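Local coordinates for ABC transporter periplasmic substrate-binding protein (Desulfovibrio alaskensis, PDB 5MY5) that probably captures tungstate in the periplasm with high selectivity and delivers it to an ABC transporter for uptake into the cell, at residues 66-71 / 77-82; 86-91 / 97-102; 152-157 / 218-223; 178-183 / 208-213. The protein carries 2 engineered substitutions. All blocks are in the same frame, centred on the assembly; numbering follows the deposited sequence.

Contact 1: 66-71 / 77-82; sequences KALKMG and DILLVH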
loop_
_atom_site.group_PDB
_atom_site.type_symbol
_atom_site.label_atom_id
_atom_site.label_comp_id
_atom_site.label_asym_id
_atom_site.label_seq_id
_atom_site.Cartn_x
_atom_site.Cartn_y
_atom_site.Cartn_z
ATOM N N LYS A 66 -13.010 3.631 6.443
ATOM C CA LYS A 66 -13.655 4.946 6.406
ATOM C C LYS A 66 -13.832 5.448 4.960
ATOM O O LYS A 66 -14.833 6.067 4.674
ATOM C CB LYS A 66 -12.814 5.943 7.212
ATOM C CG LYS A 66 -13.450 7.331 7.376
ATOM C CD LYS A 66 -14.865 7.315 8.039
ATOM C CE LYS A 66 -15.515 8.687 7.959
ATOM N NZ LYS A 66 -14.538 9.818 7.918
ATOM N N ALA A 67 -12.851 5.135 4.099
ATOM C CA ALA A 67 -12.974 5.502 2.659
ATOM C C ALA A 67 -14.134 4.828 2.059
ATOM O O ALA A 67 -14.912 5.400 1.299
ATOM C CB ALA A 67 -11.713 5.177 1.913
ATOM N N LEU A 68 -14.229 3.516 2.279
ATOM C CA LEU A 68 -15.347 2.734 1.794
ATOM C C LEU A 68 -16.673 3.270 2.309
ATOM O O LEU A 68 -17.627 3.407 1.548
ATOM C CB LEU A 68 -15.135 1.261 2.200
ATOM C CG LEU A 68 -13.975 0.685 1.377
ATOM C CD1 LEU A 68 -13.285 -0.483 2.048
ATOM C CD2 LEU A 68 -14.487 0.270 0.030
ATOM N N LYS A 69 -16.701 3.608 3.603
ATOM C CA LYS A 69 -17.892 4.185 4.227
ATOM C C LYS A 69 -18.275 5.514 3.559
ATOM O O LYS A 69 -19.441 5.731 3.340
ATOM C CB LYS A 69 -17.744 4.378 5.750
ATOM C CG LYS A 69 -17.961 3.087 6.558
ATOM C CD LYS A 69 -18.164 3.285 8.078
ATOM C CE LYS A 69 -16.907 3.710 8.815
ATOM N NZ LYS A 69 -15.805 2.699 8.897
ATOM N N MET A 70 -17.304 6.362 3.219
ATOM C CA MET A 70 -17.575 7.593 2.501
ATOM C C MET A 70 -18.241 7.328 1.167
ATOM O O MET A 70 -19.167 8.058 0.771
ATOM C CB MET A 70 -16.317 8.438 2.278
ATOM C CG MET A 70 -15.714 9.078 3.557
ATOM S SD MET A 70 -14.244 10.067 3.327
ATOM C CE MET A 70 -15.124 11.649 2.960
ATOM N N GLY A 71 -17.809 6.266 0.411
ATOM C CA GLY A 71 -18.459 5.892 -0.807
ATOM C C GLY A 71 -19.863 5.391 -0.573
ATOM O O GLY A 71 -20.812 5.803 -1.259
ATOM N N ASP A 77 -17.414 10.712 -5.260
ATOM C CA ASP A 77 -17.670 10.165 -6.535
ATOM C C ASP A 77 -16.863 8.904 -6.927
ATOM O O ASP A 77 -17.222 8.152 -7.826
ATOM C CB ASP A 77 -17.364 11.241 -7.589
ATOM C CG ASP A 77 -18.105 12.555 -7.314
ATOM O OD1 ASP A 77 -19.375 12.517 -7.219
ATOM O OD2 ASP A 77 -17.467 13.621 -7.168
ATOM N N ILE A 78 -15.711 8.757 -6.279
ATOM C CA ILE A 78 -14.744 7.680 -6.655
ATOM C C ILE A 78 -13.872 7.345 -5.465
ATOM O O ILE A 78 -13.581 8.181 -4.637
ATOM C CB ILE A 78 -13.895 8.171 -7.867
ATOM C CG1 ILE A 78 -13.162 7.016 -8.465
ATOM C CG2 ILE A 78 -13.028 9.329 -7.485
ATOM C CD1 ILE A 78 -12.503 7.381 -9.786
ATOM N N LEU A 79 -13.470 6.092 -5.444
ATOM C CA LEU A 79 -12.524 5.598 -4.476
ATOM C C LEU A 79 -11.202 5.305 -5.226
ATOM O O LEU A 79 -11.200 4.750 -6.309
ATOM C CB LEU A 79 -13.004 4.250 -3.869
ATOM C CG LEU A 79 -14.310 4.254 -3.148
ATOM C CD1 LEU A 79 -14.525 2.913 -2.423
ATOM C CD2 LEU A 79 -14.540 5.407 -2.237
ATOM N N LEU A 80 -10.130 5.520 -4.489
ATOM C CA LEU A 80 -8.781 4.988 -4.954
ATOM C C LEU A 80 -8.240 4.300 -3.728
ATOM O O LEU A 80 -7.777 4.917 -2.787
ATOM C CB LEU A 80 -7.863 6.144 -5.423
ATOM C CG LEU A 80 -6.486 5.683 -5.894
ATOM C CD1 LEU A 80 -6.535 4.758 -7.098
ATOM C CD2 LEU A 80 -5.653 6.988 -6.171
ATOM N N VAL A 81 -8.234 2.963 -3.773
ATOM C CA VAL A 81 -7.909 2.195 -2.554
ATOM C C VAL A 81 -7.098 0.966 -2.930
ATOM O O VAL A 81 -6.770 0.782 -4.114
ATOM C CB VAL A 81 -9.170 1.788 -1.749
ATOM C CG1 VAL A 81 -9.818 3.041 -1.120
ATOM C CG2 VAL A 81 -10.134 1.119 -2.654
ATOM N N HIS A 82 -6.711 0.209 -1.904
ATOM C CA HIS A 82 -5.770 -0.902 -2.121
ATOM C C HIS A 82 -6.063 -2.042 -1.166
ATOM O O HIS A 82 -5.216 -2.402 -0.329
ATOM C CB HIS A 82 -4.324 -0.410 -2.002
ATOM C CG HIS A 82 -4.083 0.463 -0.827
ATOM N ND1 HIS A 82 -3.634 -0.017 0.371
ATOM C CD2 HIS A 82 -4.251 1.811 -0.645
ATOM C CE1 HIS A 82 -3.527 0.981 1.243
ATOM N NE2 HIS A 82 -3.909 2.111 0.649
#
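Leu79 on strand 78-81 packs both of its methyl groups against helix 66-71. The tight part of the contact is its CD2, which lies against the helix backbone, 3.6 Å from Ala67 O and 4.2 Å from Gly71 CA. Gly71 has no side chain, and the leucine methyl packs directly on its CA. With CG of Leu79 anti to its carbonyl carbon (chi1 -60°), the other methyl, CD1, goes to Leu68. That residue is modelled in two conformers; in one of them its CD2 is 3.6 Å from Leu79 CD1 and the two side chains cross at about a right angle.

Packing is looser two residues along the strand, where Ala67 CB and Val81 CG1 are 4.2 Å apart. Lys69, pointing away from the strand, is solvent-exposed, as is Lys66. Helix and strand run nearly antiparallel, their segment axes at 166° and 8.7 Å apart, the chain reversing between helix 64-72 and strand 78-81. Phe90 of helix 84-92 covers Leu68 and Leu79 together, while Ile78 and Leu80 point away from the helix, Ile78 meeting helix 239-250.

Strand 78-81 thus has helices on both faces within an alpha/beta lobe. Ala67 O is already the acceptor for Gly71 N, at 3.2 Å, so the methyl resting on it displaces no helix bond. The side-chain contacts are apolar, and cohesion here depends on shape and exclusion of water.

Contact 2: 86-91 / 97-102; sequences AEKAFV and TARTQL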
loop_
_atom_site.group_PDB
_atom_site.type_symbol
_atom_site.label_atom_id
_atom_site.label_comp_id
_atom_site.label_asym_id
_atom_site.label_seq_id
_atom_site.Cartn_x
_atom_site.Cartn_y
_atom_site.Cartn_z
ATOM N N ALA A 86 -12.191 -6.106 0.406
ATOM C CA ALA A 86 -13.166 -5.093 0.779
ATOM C C ALA A 86 -13.703 -4.395 -0.491
ATOM O O ALA A 86 -14.850 -4.034 -0.528
ATOM C CB ALA A 86 -12.513 -4.120 1.650
ATOM N N GLU A 87 -12.820 -4.190 -1.473
ATOM C CA GLU A 87 -13.274 -3.592 -2.706
ATOM C C GLU A 87 -14.353 -4.437 -3.456
ATOM O O GLU A 87 -15.369 -3.946 -3.944
ATOM C CB GLU A 87 -12.130 -3.320 -3.644
ATOM C CG GLU A 87 -11.121 -2.292 -3.134
ATOM C CD GLU A 87 -9.889 -2.276 -4.029
ATOM O OE1 GLU A 87 -10.115 -2.470 -5.263
ATOM O OE2 GLU A 87 -8.736 -2.032 -3.611
ATOM N N LYS A 88 -14.084 -5.749 -3.477
ATOM C CA LYS A 88 -15.062 -6.689 -4.083
ATOM C C LYS A 88 -16.438 -6.670 -3.346
ATOM O O LYS A 88 -17.516 -6.595 -3.961
ATOM C CB LYS A 88 -14.511 -8.101 -4.196
ATOM C CG LYS A 88 -13.403 -8.266 -5.174
ATOM C CD LYS A 88 -12.725 -9.594 -4.931
ATOM C CE LYS A 88 -11.608 -9.817 -5.925
ATOM N NZ LYS A 88 -10.632 -10.773 -5.343
ATOM N N ALA A 89 -16.386 -6.637 -2.019
ATOM C CA ALA A 89 -17.618 -6.448 -1.236
ATOM C C ALA A 89 -18.345 -5.151 -1.490
ATOM O O ALA A 89 -19.593 -5.135 -1.598
ATOM C CB ALA A 89 -17.339 -6.584 0.242
ATOM N N PHE A 90 -17.574 -4.056 -1.740
ATOM C CA PHE A 90 -18.177 -2.780 -2.062
ATOM C C PHE A 90 -18.940 -2.792 -3.372
ATOM O O PHE A 90 -20.006 -2.266 -3.526
ATOM C CB PHE A 90 -17.052 -1.701 -2.033
ATOM C CG PHE A 90 -17.511 -0.305 -2.196
ATOM C CD1 PHE A 90 -17.892 0.497 -1.148
ATOM C CD2 PHE A 90 -17.464 0.297 -3.509
ATOM C CE1 PHE A 90 -18.256 1.807 -1.343
ATOM C CE2 PHE A 90 -17.828 1.589 -3.678
ATOM C CZ PHE A 90 -18.203 2.338 -2.630
ATOM N N VAL A 91 -18.289 -3.397 -4.359
ATOM C CA VAL A 91 -18.891 -3.526 -5.694
ATOM C C VAL A 91 -20.143 -4.470 -5.570
ATOM O O VAL A 91 -21.201 -4.181 -6.127
ATOM C CB VAL A 91 -17.847 -4.018 -6.708
ATOM C CG1 VAL A 91 -18.459 -4.389 -8.045
ATOM C CG2 VAL A 91 -16.809 -2.897 -6.946
ATOM N N THR A 97 -19.380 0.610 -9.116
ATOM C CA THR A 97 -19.718 -0.001 -10.354
ATOM C C THR A 97 -18.765 -1.145 -10.649
ATOM O O THR A 97 -19.137 -2.294 -10.977
ATOM C CB THR A 97 -19.640 1.056 -11.472
ATOM O OG1 THR A 97 -18.299 1.572 -11.527
ATOM C CG2 THR A 97 -20.575 2.264 -11.077
ATOM N N ALA A 98 -17.448 -0.920 -10.487
ATOM C CA ALA A 98 -16.455 -1.919 -10.798
ATOM C C ALA A 98 -15.058 -1.426 -10.376
ATOM O O ALA A 98 -14.847 -0.187 -10.218
ATOM C CB ALA A 98 -16.434 -2.279 -12.257
ATOM N N ARG A 99 -14.161 -2.379 -10.175
ATOM C CA ARG A 99 -12.775 -2.103 -9.820
ATOM C C ARG A 99 -11.986 -2.054 -11.093
ATOM O O ARG A 99 -12.013 -3.012 -11.888
ATOM C CB ARG A 99 -12.114 -3.200 -8.978
ATOM C CG ARG A 99 -12.793 -3.519 -7.684
ATOM C CD ARG A 99 -12.262 -4.837 -7.193
ATOM N NE ARG A 99 -10.882 -4.749 -6.811
ATOM C CZ ARG A 99 -9.933 -5.650 -6.955
ATOM N NH1 ARG A 99 -10.207 -6.817 -7.533
ATOM N NH2 ARG A 99 -8.740 -5.451 -6.460
ATOM N N THR A 100 -11.181 -0.998 -11.278
ATOM C CA THR A 100 -10.170 -0.950 -12.336
ATOM C C THR A 100 -8.799 -0.920 -11.689
ATOM O O THR A 100 -8.431 0.068 -11.065
ATOM C CB THR A 100 -10.382 0.281 -13.284
ATOM O OG1 THR A 100 -11.673 0.163 -13.904
ATOM C CG2 THR A 100 -9.397 0.344 -14.332
ATOM N N GLN A 101 -8.013 -1.933 -11.958
ATOM C CA GLN A 101 -6.661 -1.971 -11.432
ATOM C C GLN A 101 -5.788 -1.019 -12.192
ATOM O O GLN A 101 -5.901 -0.904 -13.437
ATOM C CB GLN A 101 -6.101 -3.394 -11.489
ATOM C CG GLN A 101 -6.609 -4.260 -10.328
ATOM C CD GLN A 101 -8.034 -4.752 -10.507
ATOM O OE1 GLN A 101 -8.327 -5.503 -11.452
ATOM N NE2 GLN A 101 -8.915 -4.395 -9.585
ATOM N N LEU A 102 -4.912 -0.340 -11.504
ATOM C CA LEU A 102 -4.114 0.819 -12.045
ATOM C C LEU A 102 -2.599 0.695 -11.841
ATOM O O LEU A 102 -1.791 0.836 -12.799
ATOM C CB LEU A 102 -4.657 2.165 -11.615
ATOM C CG LEU A 102 -6.042 2.508 -12.073
ATOM C CD1 LEU A 102 -6.562 3.759 -11.360
ATOM C CD2 LEU A 102 -6.033 2.742 -13.617
HETATM O O HOH W 1 -7.103 -3.012 -5.472
HETATM O O HOH W 2 -8.210 -9.376 -6.730
#
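Val91 and Ala98 bring the two backbones closest, their CA atoms 5.9 Å apart, whereas Glu87 and Arg99, one helical turn earlier and one residue later, stand 7.3 Å apart. Segment 97-102 therefore diverges from the helix as it enters strand 100-112, and longer side chains span the wider end.

At the narrow end the two Val91 methyls divide the work: CG1 approaches Thr97 O at 3.7 Å, and CG2 rests over Ala98 CA at 4.0 Å. At the wide end Arg99 NE donates to Glu87 OE1 over 2.9 Å, a salt bridge with a nearly straight N-H...O angle of 169°. The acceptor lies in the guanidinium plane, but the donor comes from above the carboxylate plane, 42° out of it, and the two planes are turned 61° apart. The bend of Arg99 at chi3 brings NE to Glu87 OE1. A water accepts from Arg99 NH2 and donates to Glu87 OE2, adding a second link between the charged groups; OE2 also accepts from Ala83 N.

Lys88 lays CE 3.7 Å from Arg99 NH1 on the exposed side, and a further water accepts from Lys88 NZ and, weakly, from Arg99 NH1. Strand 78-81, helix 84-92 and strand 100-112 form a beta-alpha-beta crossover of the periplasmic binding protein fold, with strand 221-228 lying between the two strands in the sheet and antiparallel to both.

Contact 3: 152-157 / 218-223; sequences KSLWKQ and KILFNQ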
loop_
_atom_site.group_PDB
_atom_site.type_symbol
_atom_site.label_atom_id
_atom_site.label_comp_id
_atom_site.label_asym_id
_atom_site.label_seq_id
_atom_site.Cartn_x
_atom_site.Cartn_y
_atom_site.Cartn_z
ATOM N N LYS A 152 0.368 -10.076 8.856
ATOM C CA LYS A 152 -0.266 -11.277 9.398
ATOM C C LYS A 152 -0.612 -12.228 8.275
ATOM O O LYS A 152 -0.479 -13.450 8.446
ATOM C CB LYS A 152 -1.544 -10.951 10.119
ATOM C CG LYS A 152 -1.229 -10.390 11.473
ATOM C CD LYS A 152 -2.437 -10.200 12.415
ATOM C CE LYS A 152 -3.197 -8.939 12.105
ATOM N NZ LYS A 152 -4.450 -8.803 12.934
ATOM N N SER A 153 -1.065 -11.713 7.142
ATOM C CA SER A 153 -1.460 -12.539 6.016
ATOM C C SER A 153 -0.290 -13.358 5.500
ATOM O O SER A 153 -0.513 -14.436 4.969
ATOM C CB SER A 153 -2.107 -11.730 4.864
ATOM O OG SER A 153 -1.178 -11.071 3.996
ATOM N N LEU A 154 0.938 -12.825 5.570
ATOM C CA LEU A 154 2.134 -13.529 5.088
ATOM C C LEU A 154 2.429 -14.781 5.875
ATOM O O LEU A 154 2.794 -15.862 5.307
ATOM C CB LEU A 154 3.372 -12.666 5.175
ATOM C CG LEU A 154 3.360 -11.341 4.379
ATOM C CD1 LEU A 154 4.666 -10.611 4.436
ATOM C CD2 LEU A 154 2.956 -11.535 2.937
ATOM N N TRP A 155 2.255 -14.703 7.189
ATOM C CA TRP A 155 2.498 -15.843 8.016
ATOM C C TRP A 155 1.536 -16.942 7.724
ATOM O O TRP A 155 1.871 -18.089 7.956
ATOM C CB TRP A 155 2.453 -15.485 9.516
ATOM C CG TRP A 155 3.566 -14.646 9.937
ATOM C CD1 TRP A 155 3.562 -13.216 10.134
ATOM C CD2 TRP A 155 4.958 -15.028 10.213
ATOM N NE1 TRP A 155 4.777 -12.832 10.472
ATOM C CE2 TRP A 155 5.677 -13.887 10.550
ATOM C CE3 TRP A 155 5.634 -16.265 10.212
ATOM C CZ2 TRP A 155 7.032 -13.916 10.917
ATOM C CZ3 TRP A 155 6.898 -16.314 10.547
ATOM C CH2 TRP A 155 7.658 -15.176 10.877
ATOM N N LYS A 156 0.325 -16.594 7.308
ATOM C CA LYS A 156 -0.694 -17.604 7.007
ATOM C C LYS A 156 -0.299 -18.558 5.898
ATOM O O LYS A 156 -0.889 -19.628 5.811
ATOM C CB LYS A 156 -2.039 -16.944 6.670
ATOM C CG LYS A 156 -2.738 -16.366 7.869
ATOM C CD LYS A 156 -3.687 -17.359 8.528
ATOM C CE LYS A 156 -4.614 -16.643 9.498
ATOM N NZ LYS A 156 -5.787 -16.055 8.787
ATOM N N GLN A 157 0.706 -18.219 5.094
ATOM C CA GLN A 157 1.206 -19.037 4.010
ATOM C C GLN A 157 2.474 -19.836 4.272
ATOM O O GLN A 157 2.970 -20.458 3.327
ATOM C CB GLN A 157 1.475 -18.145 2.780
ATOM C CG GLN A 157 0.373 -17.172 2.395
ATOM C CD GLN A 157 -0.973 -17.849 2.098
ATOM O OE1 GLN A 157 -1.934 -17.744 2.875
ATOM N NE2 GLN A 157 -1.054 -18.517 0.951
ATOM N N LYS A 218 5.287 -11.792 -5.555
ATOM C CA LYS A 218 3.946 -11.259 -5.916
ATOM C C LYS A 218 3.047 -11.041 -4.688
ATOM O O LYS A 218 2.218 -10.117 -4.661
ATOM C CB LYS A 218 3.232 -12.230 -6.889
ATOM C CG LYS A 218 1.800 -11.867 -7.309
ATOM C CD LYS A 218 0.978 -13.047 -7.863
ATOM C CE LYS A 218 1.157 -13.303 -9.352
ATOM N NZ LYS A 218 0.959 -12.114 -10.239
ATOM N N ILE A 219 3.181 -11.862 -3.654
ATOM C CA ILE A 219 2.405 -11.710 -2.445
ATOM C C ILE A 219 2.684 -10.386 -1.744
ATOM O O ILE A 219 1.856 -9.958 -0.910
ATOM C CB ILE A 219 2.639 -12.900 -1.455
ATOM C CG1 ILE A 219 1.564 -12.960 -0.372
ATOM C CG2 ILE A 219 4.003 -12.841 -0.830
ATOM C CD1 ILE A 219 1.680 -14.238 0.467
ATOM N N LEU A 220 3.826 -9.760 -2.012
ATOM C CA LEU A 220 4.157 -8.476 -1.421
ATOM C C LEU A 220 3.567 -7.234 -2.180
ATOM O O LEU A 220 3.767 -6.124 -1.754
ATOM C CB LEU A 220 5.676 -8.305 -1.320
ATOM C CG LEU A 220 6.367 -9.298 -0.382
ATOM C CD1 LEU A 220 7.876 -9.203 -0.577
ATOM C CD2 LEU A 220 5.992 -9.030 1.077
ATOM N N PHE A 221 2.902 -7.489 -3.280
ATOM C CA PHE A 221 2.259 -6.376 -4.023
ATOM C C PHE A 221 1.079 -5.761 -3.310
ATOM O O PHE A 221 0.317 -6.472 -2.659
ATOM C CB PHE A 221 1.797 -6.830 -5.391
ATOM C CG PHE A 221 2.907 -7.271 -6.336
ATOM C CD1 PHE A 221 4.272 -7.180 -5.997
ATOM C CD2 PHE A 221 2.542 -7.872 -7.573
ATOM C CE1 PHE A 221 5.264 -7.609 -6.883
ATOM C CE2 PHE A 221 3.525 -8.336 -8.429
ATOM C CZ PHE A 221 4.885 -8.192 -8.076
ATOM N N ASN A 222 0.970 -4.462 -3.421
ATOM C CA ASN A 222 -0.129 -3.696 -2.852
ATOM C C ASN A 222 -0.899 -3.109 -4.018
ATOM O O ASN A 222 -0.613 -1.947 -4.413
ATOM C CB ASN A 222 0.409 -2.672 -1.891
ATOM C CG ASN A 222 -0.700 -1.938 -1.074
ATOM O OD1 ASN A 222 -1.635 -2.580 -0.613
ATOM N ND2 ASN A 222 -0.567 -0.608 -0.906
ATOM N N GLN A 223 -1.865 -3.849 -4.524
ATOM C CA GLN A 223 -2.598 -3.516 -5.749
ATOM C C GLN A 223 -3.577 -2.327 -5.441
ATOM O O GLN A 223 -4.452 -2.424 -4.584
ATOM C CB GLN A 223 -3.398 -4.651 -6.284
ATOM C CG GLN A 223 -4.088 -4.337 -7.590
ATOM C CD GLN A 223 -3.124 -4.053 -8.708
ATOM O OE1 GLN A 223 -2.230 -4.877 -9.020
ATOM N NE2 GLN A 223 -3.291 -2.922 -9.375
#
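Leu154 of the helix and Ile219 of the 3-10 turn each have 62 Å² covered here and form the centre of the contact. Leu154 CD2 sits 3.9 Å from Ile219 CG1, and Ile219 CD1 is equally near that methyl. The other branch, Leu154 CD1, reaches Leu220 CD2, also at 3.9 Å, with the two leucine side chains crossing at about a right angle. The two methyls of Leu154 thus each meet one of two consecutive residues. Ile219 extends CG1 anti to its backbone N (chi1 -164°), which carries CD1 onward to Gln157 CG at 3.7 Å. Gln157 bends at chi2 (-58°), and it is its aliphatic CG that touches the isoleucine.

Backbone turns set these groups in place. Phe221 N bonds to Lys218 O at 3.0 Å, closing the 3-10 turn that presents Ile219 and Leu220 side by side; Lys218 CA also lies 3.7 Å above the centre of the Phe221 ring. Within 152-157, Gln157 N donates to Leu154 O at 3.2 Å, tying the two contributing residues of that segment together.

Further out, Val124 of helix 124-133 touches both Leu154 and Leu220, and Phe107 of strand 100-112 lies against Leu220. Burial is graded accordingly, from the enclosed leucines through a partly exposed Ile219 to an exposed Gln157. The contact is held by dispersion and the hydrophobic effect, with the glutamine's methylene extending the apolar surface to the solvent margin.

Contact 4: 178-183 / 208-213; sequences RTINVA and PPLKIL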
loop_
_atom_site.group_PDB
_atom_site.type_symbol
_atom_site.label_atom_id
_atom_site.label_comp_id
_atom_site.label_asym_id
_atom_site.label_seq_id
_atom_site.Cartn_x
_atom_site.Cartn_y
_atom_site.Cartn_z
ATOM N N ARG A 178 8.574 3.810 13.818
ATOM C CA ARG A 178 8.918 3.336 15.138
ATOM C C ARG A 178 9.274 1.810 15.105
ATOM O O ARG A 178 10.180 1.348 15.805
ATOM C CB ARG A 178 7.822 3.548 16.120
ATOM C CG ARG A 178 7.619 5.018 16.566
ATOM C CD ARG A 178 8.808 5.528 17.382
ATOM N NE ARG A 178 8.409 6.773 18.026
ATOM C CZ ARG A 178 9.128 7.524 18.872
ATOM N NH1 ARG A 178 10.388 7.241 19.127
ATOM N NH2 ARG A 178 8.571 8.606 19.405
ATOM N N THR A 179 8.525 1.084 14.347
ATOM C CA THR A 179 8.682 -0.372 14.312
ATOM C C THR A 179 9.981 -0.672 13.630
ATOM O O THR A 179 10.698 -1.605 14.048
ATOM C CB THR A 179 7.466 -0.947 13.594
ATOM O OG1 THR A 179 6.289 -0.720 14.397
ATOM C CG2 THR A 179 7.581 -2.428 13.268
ATOM N N ILE A 180 10.315 0.061 12.568
ATOM C CA ILE A 180 11.623 -0.081 11.930
ATOM C C ILE A 180 12.712 0.144 12.939
ATOM O O ILE A 180 13.706 -0.617 12.993
ATOM C CB ILE A 180 11.752 0.859 10.756
ATOM C CG1 ILE A 180 10.963 0.335 9.581
ATOM C CG2 ILE A 180 13.239 0.982 10.335
ATOM C CD1 ILE A 180 10.880 1.311 8.382
ATOM N N ASN A 181 12.631 1.236 13.697
ATOM C CA ASN A 181 13.589 1.555 14.754
ATOM C C ASN A 181 13.731 0.505 15.838
ATOM O O ASN A 181 14.853 0.177 16.201
ATOM C CB ASN A 181 13.410 2.974 15.264
ATOM C CG ASN A 181 13.953 3.995 14.208
ATOM O OD1 ASN A 181 15.160 4.014 13.989
ATOM N ND2 ASN A 181 13.120 4.609 13.476
ATOM N N VAL A 182 12.627 -0.174 16.205
ATOM C CA VAL A 182 12.783 -1.295 17.098
ATOM C C VAL A 182 13.516 -2.475 16.479
ATOM O O VAL A 182 14.434 -3.053 17.102
ATOM C CB VAL A 182 11.424 -1.760 17.627
ATOM C CG1 VAL A 182 11.594 -3.079 18.397
ATOM C CG2 VAL A 182 10.768 -0.650 18.447
ATOM N N ALA A 183 13.252 -2.786 15.210
ATOM C CA ALA A 183 13.981 -3.848 14.498
ATOM C C ALA A 183 15.456 -3.457 14.438
ATOM O O ALA A 183 16.320 -4.324 14.694
ATOM C CB ALA A 183 13.431 -4.082 13.136
ATOM N N PRO A 208 21.552 2.986 6.239
ATOM C CA PRO A 208 20.996 2.425 7.473
ATOM C C PRO A 208 21.542 1.010 7.786
ATOM O O PRO A 208 21.957 0.288 6.881
ATOM C CB PRO A 208 19.495 2.336 7.122
ATOM C CG PRO A 208 19.546 1.994 5.676
ATOM C CD PRO A 208 20.634 2.886 5.111
ATOM N N PRO A 209 21.373 0.565 9.060
ATOM C CA PRO A 209 21.791 -0.770 9.400
ATOM C C PRO A 209 20.944 -1.893 8.925
ATOM O O PRO A 209 21.408 -2.998 8.846
ATOM C CB PRO A 209 21.796 -0.757 10.933
ATOM C CG PRO A 209 20.810 0.336 11.314
ATOM C CD PRO A 209 20.991 1.354 10.215
ATOM N N LEU A 210 19.684 -1.603 8.558
ATOM C CA LEU A 210 18.754 -2.570 8.035
ATOM C C LEU A 210 18.654 -2.341 6.543
ATOM O O LEU A 210 18.534 -1.215 6.106
ATOM C CB LEU A 210 17.365 -2.367 8.647
ATOM C CG LEU A 210 17.258 -2.467 10.153
ATOM C CD1 LEU A 210 15.860 -2.079 10.560
ATOM C CD2 LEU A 210 17.720 -3.861 10.675
ATOM N N LYS A 211 18.779 -3.416 5.833
ATOM C CA LYS A 211 18.797 -3.455 4.338
ATOM C C LYS A 211 17.586 -4.227 3.850
ATOM O O LYS A 211 17.022 -5.090 4.593
ATOM C CB LYS A 211 20.119 -4.128 3.901
ATOM C CG LYS A 211 21.342 -3.519 4.545
ATOM C CD LYS A 211 21.565 -2.075 4.148
ATOM C CE LYS A 211 22.905 -1.550 4.691
ATOM N NZ LYS A 211 23.112 -0.067 4.525
ATOM N N ILE A 212 17.155 -4.029 2.615
ATOM C CA ILE A 212 16.141 -4.819 2.022
ATOM C C ILE A 212 16.695 -6.198 1.724
ATOM O O ILE A 212 17.726 -6.304 1.014
ATOM C CB ILE A 212 15.514 -4.233 0.723
ATOM C CG1 ILE A 212 14.832 -2.872 1.042
ATOM C CG2 ILE A 212 14.624 -5.252 0.053
ATOM C CD1 ILE A 212 14.421 -2.167 -0.244
ATOM N N LEU A 213 16.096 -7.210 2.302
ATOM C CA LEU A 213 16.539 -8.594 2.154
ATOM C C LEU A 213 15.599 -9.482 1.423
ATOM O O LEU A 213 16.020 -10.454 0.823
ATOM C CB LEU A 213 16.911 -9.131 3.537
ATOM C CG LEU A 213 17.998 -8.497 4.342
ATOM C CD1 LEU A 213 18.159 -8.982 5.776
ATOM C CD2 LEU A 213 19.334 -8.689 3.550
#
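Leu210 has 64 Å² of its surface covered by helix 178-183, more than half of the 112 Å² buried on both sides, and one methyl makes its contacts. That methyl, CD1, stands 3.6 Å from Ile180 O, 4.0 Å from Ile180 CG2 and 4.1 Å from Ala183 CB, so it lies against two residues three apart on the helix. Leu210 points its CB at the helix, and CD1 is the branch that reaches the helix surface.

Ala183 has 28 Å² covered, all of its side-chain contact being that of CB with Leu210 CD1. The nearest CA atoms, those of Ala183 and Leu210, are 8.1 Å apart. Ile180 contributes 20 Å² through CG2, the branch anti to its backbone N, and its side chain crosses that of Leu210 obliquely. All three residues are buried; side chain to side chain their contact is apolar, with the carbonyl oxygen of Ile180 the nearest atom to the leucine methyl.

The turn leading into the strand is braced separately: Lys211 NZ donates to Pro208 O at 2.6 Å, in the carbonyl plane with a C=O...N angle of 152°, and also bonds Asn207 OD1.

Around this point, Tyr200 of helix 194-203 touches Ile180, and Tyr197 of that helix bonds Leu210 O through its hydroxyl. Strand 189-193 meets Ile180 and Ala183 through Thr192 and Thr190, while Ile110 and Pro112 of strand 100-112 back Leu210.

Contacts 1 and 4 are buried and apolar, each pressing a strand leucine onto a helix, yet they lie on opposite sides of the chain's centre, about 32 Å apart between centres. Contact 2 is the surface member and the only one bridged by charge and water; contact 3 is intermediate, with a buried leucine pair grading to an exposed glutamine. Contacts 1 and 2 adjoin: Glu87 OE2 packs 3.5 Å from His82 N. All four reach one mixed sheet. Strand 221-228 neighbours both 78-81 and 100-112 in it, connecting contact 3 with contacts 1 and 2, while strand 100-112 also pairs with 210-214 of contact 4.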